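Local coordinates for ferric iron-binding protein HitA (Pseudomonas aeruginosa PAO1, PDB 6IWF), which binds ferric iron and probably delivers it to a membrane transporter for uptake into the cell, at residues I97-A101 and Q254-L258; N195-Y199 and Q260-Y264. Numbering follows the deposited sequence.

Interaction 1 of 2, residues I97-A101 and Q254-L258; sequences IGITA and QKAIL
Residues 97-101 open the long strand 97-108, and residues 254-258 are the C-terminal end of helix 251-258. The helix packs beside the strand at 9.6 Å between the two short axes. Their N-to-C directions differ by 46°, with a signed crossing angle of -46°. Ile99 lies opposite Gln254, with CA atoms 7.8 Å apart. The strand is extended at Ile97 and Gly98, then kinks at Ile99, where psi is -50°. Ile99 uses an m,m rotamer, and its CG2 lies 3.6 Å from Ile257 CD1. Its backbone O accepts a hydrogen bond from Gln254 NE2 at 3.1 Å. Gln254 reaches across with chi1 and chi2 both m. Its NE2 also bonds Met248 O, and its OE1 takes Arg267 N. Thr100 returns to extended angles with chi1 p. Its CG2 meets Ile257 CG2 at 3.7 Å and Leu258 CD2 at 4.1 Å, while its OG1 bonds Glu263 and Ser227. Tyr58 of strand 56-59 touches both Ile99 and Ile257. This is helix-on-sheet packing in the core of a periplasmic-binding-protein fold. The apolar contacts fit the helix to the strand, and a single hydrogen bond, from the Gln254 side-chain amide to Ile99 O, joins them at the kink.

Interaction 2 of 2, residues N195-Y199 and Q260-Y264; sequences NYYWY and QSAEY
Residues 195-199 lead into and along helix 196-205, and residues 260-264 form an irregular connection, extended at Ser261 and Glu263 and turning at Ala262, that enters strand 264-265 at Tyr264. Tyr196 and Ala262 have the nearest CA atoms, 5.1 Å apart. Ala262 centres an inverse gamma turn, with a weak Glu263 N to Ser261 O bond of 2.9 Å. A water donates to Tyr196 O at 3.0 Å and accepts from Ala262 N at 2.9 Å. Asn195, chi1 p, donates from ND2 to Ala262 O at 3.1 Å. Ala262 CB points at the helix, 3.5 Å from Tyr199 CB. Tyr196 CB is 3.4 Å from Ala262 O, and Tyr196 CG is 3.6 Å from Ser261 OG. Glu263 OE1 sits over one ring face, 3.8 Å from Tyr196 CD2, and accepts from Ser261 OG at 2.9 Å. Glu263 OE2 bonds Thr100 and forms a salt bridge with Arg102. Tyr196 and Tyr197 are iron ligands in another structure of this protein, with His12 and Glu60; here Tyr196 OH bonds Glu60. In this wall of the iron site, one side-chain amide, a bridging water and close contact of Ala262 with Tyr196 and Tyr199 hold the connection against the helix.

From the N terminus the chain passes 97-101, then 195-199, then 254-258 and finally 260-264. Interaction 1 closes a loop of 152 residues and interaction 2 one of 60. The loops cross, because 195-199 lies inside the first loop and 260-264 lies beyond it. Only Ser259 separates 254-258 from 260-264, so the chain leaves one contact and enters the other almost at once. The contacts also touch directly. Ala101 O and Tyr264 N are 2.8 Å apart, a probable hydrogen bond, and strand 264-265 pairs antiparallel with strand 97-108. Together they tie helix 251-258, strand 97-108 and helix 196-205 to one another beside the iron site.

Interaction 1 of 2, residues I97-A101 and Q254-L258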
loop_
_atom_site.group_PDB
_atom_site.type_symbol
_atom_site.label_atom_id
_atom_site.label_comp_id
_atom_site.label_asym_id
_atom_site.label_seq_id
_atom_site.Cartn_x
_atom_site.Cartn_y
_atom_site.Cartn_z
ATOM N N ILE A 97 6.928 -6.855 9.331
ATOM C CA ILE A 97 5.987 -6.184 10.219
ATOM C C ILE A 97 5.337 -5.020 9.490
ATOM O O ILE A 97 5.992 -4.296 8.735
ATOM C CB ILE A 97 6.672 -5.714 11.522
ATOM C CG1 ILE A 97 5.621 -5.343 12.562
ATOM C CG2 ILE A 97 7.676 -4.588 11.262
ATOM C CD1 ILE A 97 6.174 -5.379 13.997
ATOM N N GLY A 98 4.037 -4.856 9.712
ATOM C CA GLY A 98 3.324 -3.745 9.103
ATOM C C GLY A 98 3.712 -2.432 9.758
ATOM O O GLY A 98 3.976 -2.368 10.961
ATOM N N ILE A 99 3.774 -1.381 8.943
ATOM C CA ILE A 99 4.179 -0.049 9.382
ATOM C C ILE A 99 3.017 0.928 9.317
ATOM O O ILE A 99 2.756 1.655 10.277
ATOM C CB ILE A 99 5.379 0.470 8.561
ATOM C CG1 ILE A 99 6.551 -0.517 8.611
ATOM C CG2 ILE A 99 5.800 1.837 9.056
ATOM C CD1 ILE A 99 7.017 -0.853 10.022
ATOM N N THR A 100 2.329 0.987 8.173
ATOM C CA THR A 100 1.110 1.772 8.033
ATOM C C THR A 100 0.089 0.950 7.267
ATOM O O THR A 100 0.426 -0.032 6.609
ATOM C CB THR A 100 1.315 3.094 7.280
ATOM O OG1 THR A 100 1.677 2.817 5.921
ATOM C CG2 THR A 100 2.388 3.977 7.954
ATOM N N ALA A 101 -1.172 1.362 7.367
ATOM C CA ALA A 101 -2.248 0.787 6.570
ATOM C C ALA A 101 -2.921 1.894 5.770
ATOM O O ALA A 101 -2.911 3.060 6.161
ATOM C CB ALA A 101 -3.304 0.070 7.441
ATOM N N GLN A 254 6.728 6.596 13.729
ATOM C CA GLN A 254 5.406 6.644 13.106
ATOM C C GLN A 254 5.022 8.075 12.746
ATOM O O GLN A 254 4.455 8.327 11.675
ATOM C CB GLN A 254 4.369 6.023 14.032
ATOM C CG GLN A 254 4.573 4.534 14.266
ATOM C CD GLN A 254 3.874 3.695 13.220
ATOM O OE1 GLN A 254 2.676 3.444 13.320
ATOM N NE2 GLN A 254 4.621 3.244 12.215
ATOM N N LYS A 255 5.337 9.036 13.617
ATOM C CA LYS A 255 4.982 10.416 13.305
ATOM C C LYS A 255 5.766 10.931 12.105
ATOM O O LYS A 255 5.204 11.605 11.238
ATOM C CB LYS A 255 5.194 11.304 14.532
ATOM C CG LYS A 255 4.202 11.019 15.643
ATOM C CD LYS A 255 3.997 12.209 16.569
ATOM C CE LYS A 255 2.611 12.167 17.197
ATOM N NZ LYS A 255 1.543 12.391 16.176
ATOM N N ALA A 256 7.059 10.590 12.014
ATOM C CA ALA A 256 7.845 10.981 10.848
ATOM C C ALA A 256 7.258 10.396 9.571
ATOM O O ALA A 256 7.147 11.084 8.548
ATOM C CB ALA A 256 9.297 10.528 11.021
ATOM N N ILE A 257 6.877 9.117 9.613
ATOM C CA ILE A 257 6.305 8.470 8.437
ATOM C C ILE A 257 4.972 9.111 8.070
ATOM O O ILE A 257 4.725 9.444 6.904
ATOM C CB ILE A 257 6.168 6.958 8.687
ATOM C CG1 ILE A 257 7.561 6.303 8.717
ATOM C CG2 ILE A 257 5.290 6.305 7.637
ATOM C CD1 ILE A 257 7.561 4.910 9.313
ATOM N N LEU A 258 4.104 9.316 9.067
ATOM C CA LEU A 258 2.778 9.869 8.812
ATOM C C LEU A 258 2.829 11.328 8.375
ATOM O O LEU A 258 1.878 11.807 7.747
ATOM C CB LEU A 258 1.905 9.703 10.054
ATOM C CG LEU A 258 1.617 8.217 10.317
ATOM C CD1 LEU A 258 0.786 8.022 11.584
ATOM C CD2 LEU A 258 0.940 7.594 9.103
#

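Interaction 2 of 2, residues N195-Y199 and Q260-Y264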
loop_
_atom_site.group_PDB
_atom_site.type_symbol
_atom_site.label_atom_id
_atom_site.label_comp_id
_atom_site.label_asym_id
_atom_site.label_seq_id
_atom_site.Cartn_x
_atom_site.Cartn_y
_atom_site.Cartn_z
ATOM N N ASN A 195 -6.436 5.978 -0.584
ATOM C CA ASN A 195 -6.930 7.233 -0.021
ATOM C C ASN A 195 -5.863 8.317 0.004
ATOM O O ASN A 195 -6.188 9.505 -0.132
ATOM C CB ASN A 195 -7.454 6.983 1.398
ATOM C CG ASN A 195 -6.341 6.683 2.370
ATOM O OD1 ASN A 195 -5.721 5.616 2.321
ATOM N ND2 ASN A 195 -6.059 7.637 3.255
ATOM N N TYR A 196 -4.588 7.944 0.174
ATOM C CA TYR A 196 -3.610 8.969 0.533
ATOM C C TYR A 196 -3.266 9.896 -0.631
ATOM O O TYR A 196 -2.750 10.993 -0.387
ATOM C CB TYR A 196 -2.346 8.314 1.112
ATOM C CG TYR A 196 -1.691 7.308 0.212
ATOM C CD1 TYR A 196 -0.900 7.724 -0.854
ATOM C CD2 TYR A 196 -1.844 5.944 0.425
ATOM C CE1 TYR A 196 -0.285 6.807 -1.690
ATOM C CE2 TYR A 196 -1.227 5.016 -0.416
ATOM C CZ TYR A 196 -0.454 5.463 -1.473
ATOM O OH TYR A 196 0.169 4.563 -2.322
ATOM N N TYR A 197 -3.567 9.505 -1.881
ATOM C CA TYR A 197 -3.275 10.385 -3.017
ATOM C C TYR A 197 -4.111 11.654 -2.968
ATOM O O TYR A 197 -3.643 12.733 -3.355
ATOM C CB TYR A 197 -3.531 9.662 -4.337
ATOM C CG TYR A 197 -2.532 8.577 -4.625
ATOM C CD1 TYR A 197 -1.270 8.886 -5.124
ATOM C CD2 TYR A 197 -2.853 7.237 -4.406
ATOM C CE1 TYR A 197 -0.345 7.892 -5.384
ATOM C CE2 TYR A 197 -1.932 6.242 -4.666
ATOM C CZ TYR A 197 -0.684 6.577 -5.152
ATOM O OH TYR A 197 0.234 5.587 -5.420
ATOM N N TRP A 198 -5.362 11.541 -2.536
ATOM C CA TRP A 198 -6.193 12.727 -2.390
ATOM C C TRP A 198 -5.588 13.696 -1.378
ATOM O O TRP A 198 -5.542 14.910 -1.619
ATOM C CB TRP A 198 -7.603 12.306 -1.972
ATOM C CG TRP A 198 -8.607 13.407 -1.924
ATOM C CD1 TRP A 198 -9.433 13.820 -2.935
ATOM C CD2 TRP A 198 -8.928 14.212 -0.790
ATOM N NE1 TRP A 198 -10.238 14.843 -2.499
ATOM C CE2 TRP A 198 -9.949 15.106 -1.185
ATOM C CE3 TRP A 198 -8.447 14.271 0.523
ATOM C CZ2 TRP A 198 -10.496 16.049 -0.316
ATOM C CZ3 TRP A 198 -8.991 15.213 1.391
ATOM C CH2 TRP A 198 -10.012 16.088 0.966
ATOM N N TYR A 199 -5.094 13.173 -0.249
ATOM C CA TYR A 199 -4.532 14.043 0.780
ATOM C C TYR A 199 -3.240 14.709 0.316
ATOM O O TYR A 199 -3.002 15.885 0.620
ATOM C CB TYR A 199 -4.313 13.249 2.070
ATOM C CG TYR A 199 -5.600 12.893 2.763
ATOM C CD1 TYR A 199 -6.304 11.731 2.428
ATOM C CD2 TYR A 199 -6.154 13.741 3.720
ATOM C CE1 TYR A 199 -7.495 11.401 3.049
ATOM C CE2 TYR A 199 -7.343 13.423 4.342
ATOM C CZ TYR A 199 -8.014 12.261 4.005
ATOM O OH TYR A 199 -9.192 11.956 4.641
ATOM N N GLN A 260 4.508 12.361 5.981
ATOM C CA GLN A 260 4.650 12.326 4.533
ATOM C C GLN A 260 3.536 11.582 3.805
ATOM O O GLN A 260 3.392 11.757 2.590
ATOM C CB GLN A 260 5.991 11.692 4.155
ATOM C CG GLN A 260 7.177 12.439 4.726
ATOM C CD GLN A 260 7.214 13.882 4.268
ATOM O OE1 GLN A 260 6.987 14.182 3.091
ATOM N NE2 GLN A 260 7.489 14.788 5.196
ATOM N N SER A 261 2.769 10.743 4.492
ATOM C CA SER A 261 1.661 10.093 3.806
ATOM C C SER A 261 0.514 9.903 4.780
ATOM O O SER A 261 0.718 9.453 5.911
ATOM C CB SER A 261 2.073 8.755 3.193
ATOM O OG SER A 261 1.058 8.301 2.302
ATOM N N ALA A 262 -0.687 10.263 4.325
ATOM C CA ALA A 262 -1.894 10.227 5.143
ATOM C C ALA A 262 -2.390 8.785 5.195
ATOM O O ALA A 262 -3.260 8.357 4.436
ATOM C CB ALA A 262 -2.944 11.176 4.582
ATOM N N GLU A 263 -1.801 8.019 6.106
ATOM C CA GLU A 263 -2.101 6.605 6.259
ATOM C C GLU A 263 -2.415 6.335 7.724
ATOM O O GLU A 263 -2.373 7.237 8.568
ATOM C CB GLU A 263 -0.941 5.741 5.747
ATOM C CG GLU A 263 -0.668 6.009 4.262
ATOM C CD GLU A 263 0.254 5.000 3.601
ATOM O OE1 GLU A 263 1.110 5.430 2.795
ATOM O OE2 GLU A 263 0.110 3.789 3.855
ATOM N N TYR A 264 -2.742 5.091 8.017
ATOM C CA TYR A 264 -3.103 4.731 9.388
ATOM C C TYR A 264 -1.935 4.054 10.083
ATOM O O TYR A 264 -1.368 3.085 9.550
ATOM C CB TYR A 264 -4.308 3.802 9.390
ATOM C CG TYR A 264 -5.543 4.411 8.784
ATOM C CD1 TYR A 264 -6.441 5.126 9.575
ATOM C CD2 TYR A 264 -5.821 4.271 7.434
ATOM C CE1 TYR A 264 -7.584 5.691 9.016
ATOM C CE2 TYR A 264 -6.966 4.826 6.875
ATOM C CZ TYR A 264 -7.836 5.540 7.675
ATOM O OH TYR A 264 -8.968 6.097 7.116
HETATM O O HOH W 1 -0.666 11.571 1.735
#